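Side-chain contacts in Sodium/calcium exchanger regulatory protein 1 (PDB 3PPT), which binds fatty acids such as palmitoleate inside a beta-barrel and, when phosphorylated, stimulates the Na(+)/Ca(2+) exchanger of squid optic nerve: residues D18-A22 against V23-M27; K52-T56 against F57-D61; I115-N119 against D120-T124. All coordinates share one frame; numbering follows the deposited sequence.

Contacts 1 and 3 meet directly: Tyr19 and Ala22 of helix 16-23 pack on Leu116, Val118 and Val121, with Tyr19 CD1 3.4 Å from Val118 CG1, laying the helix against the hairpin's inward face. Contact 2 is a surface hairpin on the far side of the chain's centre, about 21 Å from contact 3 between centres, although both belong to one antiparallel sheet. Contacts 1 and 3 are partly buried and rely on backbone bonds and apolar side chains. Contact 2 adds threonine hydroxyls, two joined through a water, and a Lys52-Asp61 salt bridge. All three supply the palmitoleic acid pocket: Met20 from contact 1, five residues from contact 2, Leu116 from contact 3.

Contact 1: D18-A22 against V23-M27; sequences DYMKA and VGVGM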
loop_
_atom_site.group_PDB
_atom_site.type_symbol
_atom_site.label_atom_id
_atom_site.label_comp_id
_atom_site.label_asym_id
_atom_site.label_seq_id
_atom_site.Cartn_x
_atom_site.Cartn_y
_atom_site.Cartn_z
ATOM N N ASP A 18 4.220 14.682 0.799
ATOM C CA ASP A 18 5.280 14.776 -0.202
ATOM C C ASP A 18 5.273 13.578 -1.165
ATOM O O ASP A 18 5.551 13.748 -2.351
ATOM C CB ASP A 18 6.653 14.957 0.454
ATOM C CG ASP A 18 6.968 16.419 0.757
ATOM O OD1 ASP A 18 6.102 17.294 0.523
ATOM O OD2 ASP A 18 8.086 16.702 1.225
ATOM N N TYR A 19 4.948 12.383 -0.665
ATOM C CA TYR A 19 4.791 11.217 -1.526
ATOM C C TYR A 19 3.714 11.509 -2.585
ATOM O O TYR A 19 3.930 11.326 -3.794
ATOM C CB TYR A 19 4.450 9.945 -0.721
ATOM C CG TYR A 19 4.238 8.768 -1.652
ATOM C CD1 TYR A 19 5.309 7.981 -2.056
ATOM C CD2 TYR A 19 2.976 8.479 -2.173
ATOM C CE1 TYR A 19 5.132 6.948 -2.945
ATOM C CE2 TYR A 19 2.795 7.451 -3.067
ATOM C CZ TYR A 19 3.876 6.690 -3.450
ATOM O OH TYR A 19 3.706 5.670 -4.349
ATOM N N MET A 20 2.544 11.956 -2.131
ATOM C CA MET A 20 1.463 12.261 -3.056
ATOM C C MET A 20 1.822 13.374 -4.046
ATOM O O MET A 20 1.477 13.278 -5.217
ATOM C CB MET A 20 0.188 12.612 -2.297
ATOM C CG MET A 20 -0.450 11.400 -1.612
ATOM S SD MET A 20 -2.082 11.774 -0.972
ATOM C CE MET A 20 -1.662 12.844 0.407
ATOM N N LYS A 21 2.513 14.418 -3.590
ATOM C CA LYS A 21 2.951 15.471 -4.506
ATOM C C LYS A 21 3.871 14.904 -5.583
ATOM O O LYS A 21 3.753 15.261 -6.750
ATOM C CB LYS A 21 3.642 16.606 -3.753
ATOM C CG LYS A 21 2.680 17.473 -2.952
ATOM C CD LYS A 21 3.415 18.586 -2.221
ATOM C CE LYS A 21 2.443 19.436 -1.430
ATOM N NZ LYS A 21 3.145 20.497 -0.660
ATOM N N ALA A 22 4.755 13.987 -5.198
ATOM C CA ALA A 22 5.729 13.428 -6.131
ATOM C C ALA A 22 5.050 12.591 -7.209
ATOM O O ALA A 22 5.536 12.533 -8.335
ATOM C CB ALA A 22 6.768 12.612 -5.395
ATOM N N VAL A 23 3.923 11.958 -6.885
ATOM C CA VAL A 23 3.226 11.163 -7.899
ATOM C C VAL A 23 2.144 11.965 -8.623
ATOM O O VAL A 23 1.506 11.456 -9.538
ATOM C CB VAL A 23 2.664 9.814 -7.362
ATOM C CG1 VAL A 23 3.772 8.998 -6.718
ATOM C CG2 VAL A 23 1.510 10.034 -6.387
ATOM N N GLY A 24 1.947 13.218 -8.220
ATOM C CA GLY A 24 1.084 14.121 -8.966
ATOM C C GLY A 24 -0.347 14.255 -8.473
ATOM O O GLY A 24 -1.210 14.732 -9.212
ATOM N N VAL A 25 -0.620 13.853 -7.232
ATOM C CA VAL A 25 -1.980 13.963 -6.696
ATOM C C VAL A 25 -2.371 15.430 -6.534
ATOM O O VAL A 25 -1.587 16.238 -6.041
ATOM C CB VAL A 25 -2.126 13.223 -5.348
ATOM C CG1 VAL A 25 -3.566 13.257 -4.874
ATOM C CG2 VAL A 25 -1.630 11.779 -5.481
ATOM N N GLY A 26 -3.587 15.766 -6.959
ATOM C CA GLY A 26 -4.093 17.115 -6.875
ATOM C C GLY A 26 -4.439 17.549 -5.467
ATOM O O GLY A 26 -4.516 16.754 -4.539
ATOM N N MET A 27 -4.688 18.836 -5.327
ATOM C CA MET A 27 -4.898 19.447 -4.026
ATOM C C MET A 27 -6.063 18.855 -3.228
ATOM O O MET A 27 -5.927 18.523 -2.043
ATOM C CB MET A 27 -5.120 20.939 -4.234
ATOM C CG MET A 27 -5.449 21.681 -2.987
ATOM S SD MET A 27 -5.632 23.417 -3.363
ATOM C CE MET A 27 -6.069 24.011 -1.737
HETATM O O HOH W 1 0.928 17.169 -6.912
#
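Val23 packs on Tyr19, and Val25, past the reversal at Gly24, returns to Met20 at the end of helix 16-23, in the geometry of a Schellman motif. Gly24 has a positive phi (97°), and two bonds return to the last turn: Val25 N donates to Met20 O at 3.0 Å, and Gly24 N to Lys21 O at 3.1 Å, the latter from above the carbonyl plane. Val23 N keeps the helical bond to Tyr19 O.

The phenol of Tyr19 swings out with CG opposite the backbone N (chi1 178°), which lays one ring face beside Val23. Methyl CG1 of Val23 sits over that face, 4.0 Å from Tyr19 CZ, and the two side chains pass at a slant. The other methyl, CG2, is tucked between backbone N and carbonyl carbon and comes to 3.4 Å from Met20 O. Tyr19 OH is hydrogen-bonded to Ser101 OG.

Met20 meets Val25 through its root, CB to Val25 CG2 at 3.8 Å, while the thioether bends at chi3 (-71°) and the chain runs on toward helix 27-35 and the bound palmitoleic acid. A water spans the turn, donating to Val25 O at 2.8 Å and weakly to Lys21 O.

Chemically, the backbone bonds satisfy carbonyls of the last helical turn, while Val23 packs on the Tyr19 ring and Val25 on Met20 CB. Gly24 suits this reversal because a CB at its backbone angles would press on the preceding carbonyl, so the chain can turn toward helix 27-35 in the helix-turn-helix lid characteristic of fatty-acid binding proteins.

Contact 2: K52-T56 against F57-D61; sequences KTSTT and FKTTD. With PAM (palmitoleic acid), chain B.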
loop_
_atom_site.group_PDB
_atom_site.type_symbol
_atom_site.label_atom_id
_atom_site.label_comp_id
_atom_site.label_asym_id
_atom_site.label_seq_id
_atom_site.Cartn_x
_atom_site.Cartn_y
_atom_site.Cartn_z
ATOM N N LYS A 52 -7.355 -5.048 -0.136
ATOM C CA LYS A 52 -8.403 -4.038 -0.240
ATOM C C LYS A 52 -8.053 -2.889 0.690
ATOM O O LYS A 52 -7.899 -3.084 1.898
ATOM C CB LYS A 52 -9.776 -4.618 0.139
ATOM C CG LYS A 52 -10.888 -3.565 0.109
ATOM C CD LYS A 52 -12.231 -4.087 0.625
ATOM C CE LYS A 52 -12.810 -5.158 -0.257
ATOM N NZ LYS A 52 -13.243 -4.628 -1.575
ATOM N N THR A 53 -7.926 -1.690 0.126
ATOM C CA THR A 53 -7.646 -0.500 0.928
ATOM C C THR A 53 -8.869 0.386 0.875
ATOM O O THR A 53 -9.280 0.797 -0.210
ATOM C CB THR A 53 -6.418 0.284 0.409
ATOM O OG1 THR A 53 -5.297 -0.610 0.303
ATOM C CG2 THR A 53 -6.071 1.417 1.362
ATOM N N SER A 54 -9.452 0.661 2.039
ATOM C CA SER A 54 -10.750 1.341 2.116
ATOM C C SER A 54 -10.663 2.662 2.863
ATOM O O SER A 54 -10.000 2.752 3.894
ATOM C CB SER A 54 -11.767 0.452 2.850
ATOM O OG SER A 54 -11.928 -0.829 2.256
ATOM N N THR A 55 -11.351 3.678 2.344
ATOM C CA THR A 55 -11.557 4.947 3.037
ATOM C C THR A 55 -13.012 5.360 2.829
ATOM O O THR A 55 -13.751 4.688 2.120
ATOM C CB THR A 55 -10.664 6.072 2.464
ATOM O OG1 THR A 55 -11.078 6.367 1.121
ATOM C CG2 THR A 55 -9.178 5.691 2.488
ATOM N N THR A 56 -13.404 6.500 3.388
ATOM C CA THR A 56 -14.778 6.960 3.213
ATOM C C THR A 56 -15.077 7.452 1.800
ATOM O O THR A 56 -16.247 7.581 1.440
ATOM C CB THR A 56 -15.136 8.083 4.191
ATOM O OG1 THR A 56 -14.314 9.229 3.937
ATOM C CG2 THR A 56 -14.971 7.636 5.629
ATOM N N PHE A 57 -14.034 7.741 1.016
ATOM C CA PHE A 57 -14.206 8.378 -0.293
ATOM C C PHE A 57 -13.714 7.534 -1.465
ATOM O O PHE A 57 -14.047 7.834 -2.603
ATOM C CB PHE A 57 -13.520 9.753 -0.325
ATOM C CG PHE A 57 -12.047 9.698 -0.045
ATOM C CD1 PHE A 57 -11.126 9.551 -1.077
ATOM C CD2 PHE A 57 -11.581 9.776 1.257
ATOM C CE1 PHE A 57 -9.762 9.488 -0.808
ATOM C CE2 PHE A 57 -10.234 9.707 1.531
ATOM C CZ PHE A 57 -9.318 9.562 0.499
ATOM N N LYS A 58 -12.922 6.496 -1.193
ATOM C CA LYS A 58 -12.312 5.691 -2.253
ATOM C C LYS A 58 -11.829 4.352 -1.716
ATOM O O LYS A 58 -11.248 4.285 -0.635
ATOM C CB LYS A 58 -11.110 6.439 -2.859
ATOM C CG LYS A 58 -10.352 5.690 -3.970
ATOM C CD LYS A 58 -11.198 5.571 -5.225
ATOM C CE LYS A 58 -10.449 4.880 -6.349
ATOM N NZ LYS A 58 -11.255 4.855 -7.605
ATOM N N THR A 59 -12.052 3.296 -2.487
ATOM C CA THR A 59 -11.513 1.972 -2.173
ATOM C C THR A 59 -10.723 1.448 -3.357
ATOM O O THR A 59 -11.127 1.634 -4.509
ATOM C CB THR A 59 -12.647 0.995 -1.844
ATOM O OG1 THR A 59 -13.251 1.396 -0.615
ATOM C CG2 THR A 59 -12.136 -0.436 -1.678
ATOM N N THR A 60 -9.577 0.835 -3.081
ATOM C CA THR A 60 -8.834 0.115 -4.102
ATOM C C THR A 60 -8.818 -1.364 -3.770
ATOM O O THR A 60 -8.823 -1.759 -2.601
ATOM C CB THR A 60 -7.379 0.601 -4.227
ATOM O OG1 THR A 60 -6.708 0.457 -2.967
ATOM C CG2 THR A 60 -7.348 2.045 -4.667
ATOM N N ASP A 61 -8.800 -2.171 -4.821
ATOM C CA ASP A 61 -8.704 -3.610 -4.700
ATOM C C ASP A 61 -7.692 -4.100 -5.697
ATOM O O ASP A 61 -7.757 -3.757 -6.884
ATOM C CB ASP A 61 -10.042 -4.260 -5.027
ATOM C CG ASP A 61 -11.062 -4.022 -3.971
ATOM O OD1 ASP A 61 -10.960 -4.671 -2.912
ATOM O OD2 ASP A 61 -11.964 -3.191 -4.198
HETATM C C1 PAM B . -1.765 3.522 2.245
HETATM O O1 PAM B . -2.209 2.397 1.900
HETATM O O2 PAM B . -1.746 3.877 3.448
HETATM C C2 PAM B . -1.230 4.490 1.203
HETATM C C3 PAM B . -1.534 4.079 -0.231
HETATM C C4 PAM B . -1.026 5.129 -1.216
HETATM C C5 PAM B . -1.472 4.784 -2.636
HETATM C C6 PAM B . -0.985 5.755 -3.708
HETATM C C7 PAM B . -1.404 7.193 -3.430
HETATM C C8 PAM B . -2.921 7.330 -3.401
HETATM C C9 PAM B . -3.299 8.755 -3.089
HETATM C C10 PAM B . -4.573 9.142 -2.989
HETATM C C11 PAM B . -5.726 8.185 -3.175
HETATM C C12 PAM B . -6.556 8.149 -1.901
HETATM C C13 PAM B . -6.349 6.860 -1.123
HETATM C C14 PAM B . -7.040 5.694 -1.818
HETATM C C15 PAM B . -6.925 4.437 -0.967
HETATM C C16 PAM B . -8.223 3.667 -0.956
HETATM O O HOH W 2 -5.622 -1.944 -2.142
HETATM O O HOH W 3 -14.486 3.759 -0.423
#
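Thr53 and Thr60 stand side by side in the beta hairpin of strands 48-54 and 59-65, part of the fatty-acid binding protein barrel. The short strands run antiparallel (177°), and this hydrogen-bonded pair is joined by Thr53 N to Thr60 O and Thr60 N to Thr53 O. Both side chains point to the ligand side, where a water links their hydroxyls, 2.8 Å from each OG1.

Lys52 and Asp61, turned to the other face, also lie alongside one another. The lysine chain bends at chi3 and chi4, which curls its amino group round to the syn side of OD1, close to the carboxylate plane: in the aspartate conformer described, one of two, NZ reaches Asp61 OD1 at 2.6 Å, a salt bridge. On the same face Thr59 CG2 touches Lys52 CG.

At the turn, Thr55 sets its OG1 over the face of the Phe57 ring, 3.3 Å above the plane at the centre, with CB in CH-pi contact, while the hydroxyl proton goes to Lys58 O, in the carbonyl plane on a lone pair. Phe57 N in turn donates to Thr55 OG1. Phe57 has CG between backbone N and carbonyl carbon (chi1 59°), bringing the ring back over Thr55, with palmitoleic acid C12 at its edge and Met29 and Met32 of helix 27-35 beside it. With an alanine in place of Phe57, Thr55 CB and OG1 would probably lose the ring they lie against, and the fatty acid chain, Met29 and Met32 an apolar neighbour. Palmitoleic acid C16 rests 3.1 Å from both Thr53 O and Lys58 O.

Contact 3: I115-N119 against D120-T124; sequences ILKVN and DVVCT
Leu116 and Cys123 form the inward-facing pair at the middle of this hairpin, with Leu116 CD1 3.8 Å from Cys123 SG. Leucine CG lies opposite the carbonyl carbon, and cysteine SG opposite the backbone N (chi1 161°), which brings the methyl and the sulfur together. Nearer the turn, Val118 and Val121 run side by side on the same face, CG1 of Val118 4.0 Å from CB of Val121. On the reverse face Val122 bridges two neighbours: its CG1 meets Ile115 CG2 at 3.7 Å, and its CG2 meets Lys117 CG at 4.0 Å, against the aliphatic part of the extended lysine in the conformer described, one of two.

These pairs are set by the backbone. The short strands are antiparallel at 166°, and Leu116-Cys123 is a hydrogen-bonded pair with both bonds 2.8 Å long, Leu116 N to Cys123 O being nearly straight (169°). Val118-Val121 repeats the pattern and closes on a type II' turn, with Asn119 at the i+1 position and its phi positive. A water donates to both Asn119 O and Val121 O, tying the turn to the strand behind it.

Farther out, Tyr19 and Ala22 of helix 16-23 pack on the inward side, Phe16 touches Cys123, and Ser101 OG of the next strand is hydrogen-bonded to Lys117 O. Leu116 also touches the bound fatty acid.

The chemistry thus divides by face: an apolar row of Leu116, Val118, Val121 and Cys123 is turned toward the helix and ligand, while the opposite row mixes the aliphatic contact of Ile115 and Val122 with the hydroxyl of Thr124.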
loop_
_atom_site.group_PDB
_atom_site.type_symbol
_atom_site.label_atom_id
_atom_site.label_comp_id
_atom_site.label_asym_id
_atom_site.label_seq_id
_atom_site.Cartn_x
_atom_site.Cartn_y
_atom_site.Cartn_z
ATOM N N ILE A 115 6.190 1.181 3.777
ATOM C CA ILE A 115 7.123 2.211 3.340
ATOM C C ILE A 115 6.914 2.458 1.859
ATOM O O ILE A 115 6.936 1.526 1.056
ATOM C CB ILE A 115 8.583 1.814 3.619
ATOM C CG1 ILE A 115 8.775 1.573 5.120
ATOM C CG2 ILE A 115 9.531 2.895 3.139
ATOM C CD1 ILE A 115 10.139 1.053 5.497
ATOM N N LEU A 116 6.667 3.718 1.513
ATOM C CA LEU A 116 6.387 4.111 0.140
ATOM C C LEU A 116 7.520 4.985 -0.343
ATOM O O LEU A 116 7.810 6.018 0.264
ATOM C CB LEU A 116 5.066 4.880 0.044
ATOM C CG LEU A 116 3.806 4.157 0.548
ATOM C CD1 LEU A 116 3.611 4.352 2.040
ATOM C CD2 LEU A 116 2.572 4.633 -0.212
ATOM N N LYS A 117 8.163 4.582 -1.432
ATOM C CA LYS A 117 9.286 5.347 -1.968
ATOM C C LYS A 117 9.066 5.747 -3.423
ATOM O O LYS A 117 8.702 4.919 -4.261
ATOM C CB LYS A 117 10.592 4.559 -1.843
ATOM C CG LYS A 117 11.000 4.255 -0.415
ATOM C CD LYS A 117 12.344 3.544 -0.369
ATOM C CE LYS A 117 12.675 3.061 1.034
ATOM N NZ LYS A 117 13.959 2.299 1.064
ATOM N N VAL A 118 9.291 7.023 -3.713
ATOM C CA VAL A 118 9.187 7.539 -5.071
ATOM C C VAL A 118 10.265 8.597 -5.205
ATOM O O VAL A 118 10.413 9.443 -4.326
ATOM C CB VAL A 118 7.787 8.138 -5.379
ATOM C CG1 VAL A 118 7.417 9.241 -4.405
ATOM C CG2 VAL A 118 7.724 8.643 -6.813
ATOM N N ASN A 119 11.040 8.533 -6.286
ATOM C CA ASN A 119 12.142 9.456 -6.474
ATOM C C ASN A 119 12.948 9.536 -5.185
ATOM O O ASN A 119 13.395 8.513 -4.679
ATOM C CB ASN A 119 11.614 10.821 -6.919
ATOM C CG ASN A 119 10.882 10.750 -8.245
ATOM O OD1 ASN A 119 11.204 9.920 -9.096
ATOM N ND2 ASN A 119 9.885 11.612 -8.425
ATOM N N ASP A 120 13.078 10.729 -4.615
ATOM C CA ASP A 120 13.838 10.880 -3.379
ATOM C C ASP A 120 12.993 10.954 -2.114
ATOM O O ASP A 120 13.506 11.276 -1.043
ATOM C CB ASP A 120 14.723 12.112 -3.475
ATOM C CG ASP A 120 15.666 12.036 -4.630
ATOM O OD1 ASP A 120 16.542 11.146 -4.601
ATOM O OD2 ASP A 120 15.516 12.844 -5.567
ATOM N N VAL A 121 11.708 10.654 -2.239
ATOM C CA VAL A 121 10.787 10.758 -1.122
ATOM C C VAL A 121 10.601 9.389 -0.484
ATOM O O VAL A 121 10.444 8.383 -1.184
ATOM C CB VAL A 121 9.416 11.284 -1.587
ATOM C CG1 VAL A 121 8.387 11.172 -0.466
ATOM C CG2 VAL A 121 9.535 12.714 -2.068
ATOM N N VAL A 122 10.638 9.358 0.843
ATOM C CA VAL A 122 10.294 8.157 1.591
ATOM C C VAL A 122 9.171 8.495 2.552
ATOM O O VAL A 122 9.247 9.482 3.289
ATOM C CB VAL A 122 11.490 7.593 2.384
ATOM C CG1 VAL A 122 11.094 6.299 3.084
ATOM C CG2 VAL A 122 12.693 7.371 1.465
ATOM N N CYS A 123 8.118 7.688 2.515
ATOM C CA CYS A 123 6.974 7.873 3.394
ATOM C C CYS A 123 6.797 6.607 4.212
ATOM O O CYS A 123 6.905 5.502 3.678
ATOM C CB CYS A 123 5.722 8.173 2.560
ATOM S SG CYS A 123 4.138 7.907 3.403
ATOM N N THR A 124 6.536 6.768 5.505
ATOM C CA THR A 124 6.336 5.621 6.385
ATOM C C THR A 124 4.954 5.690 6.991
ATOM O O THR A 124 4.603 6.678 7.630
ATOM C CB THR A 124 7.376 5.578 7.522
ATOM O OG1 THR A 124 8.683 5.459 6.958
ATOM C CG2 THR A 124 7.135 4.383 8.452
HETATM O O HOH W 4 12.804 7.316 -2.272
#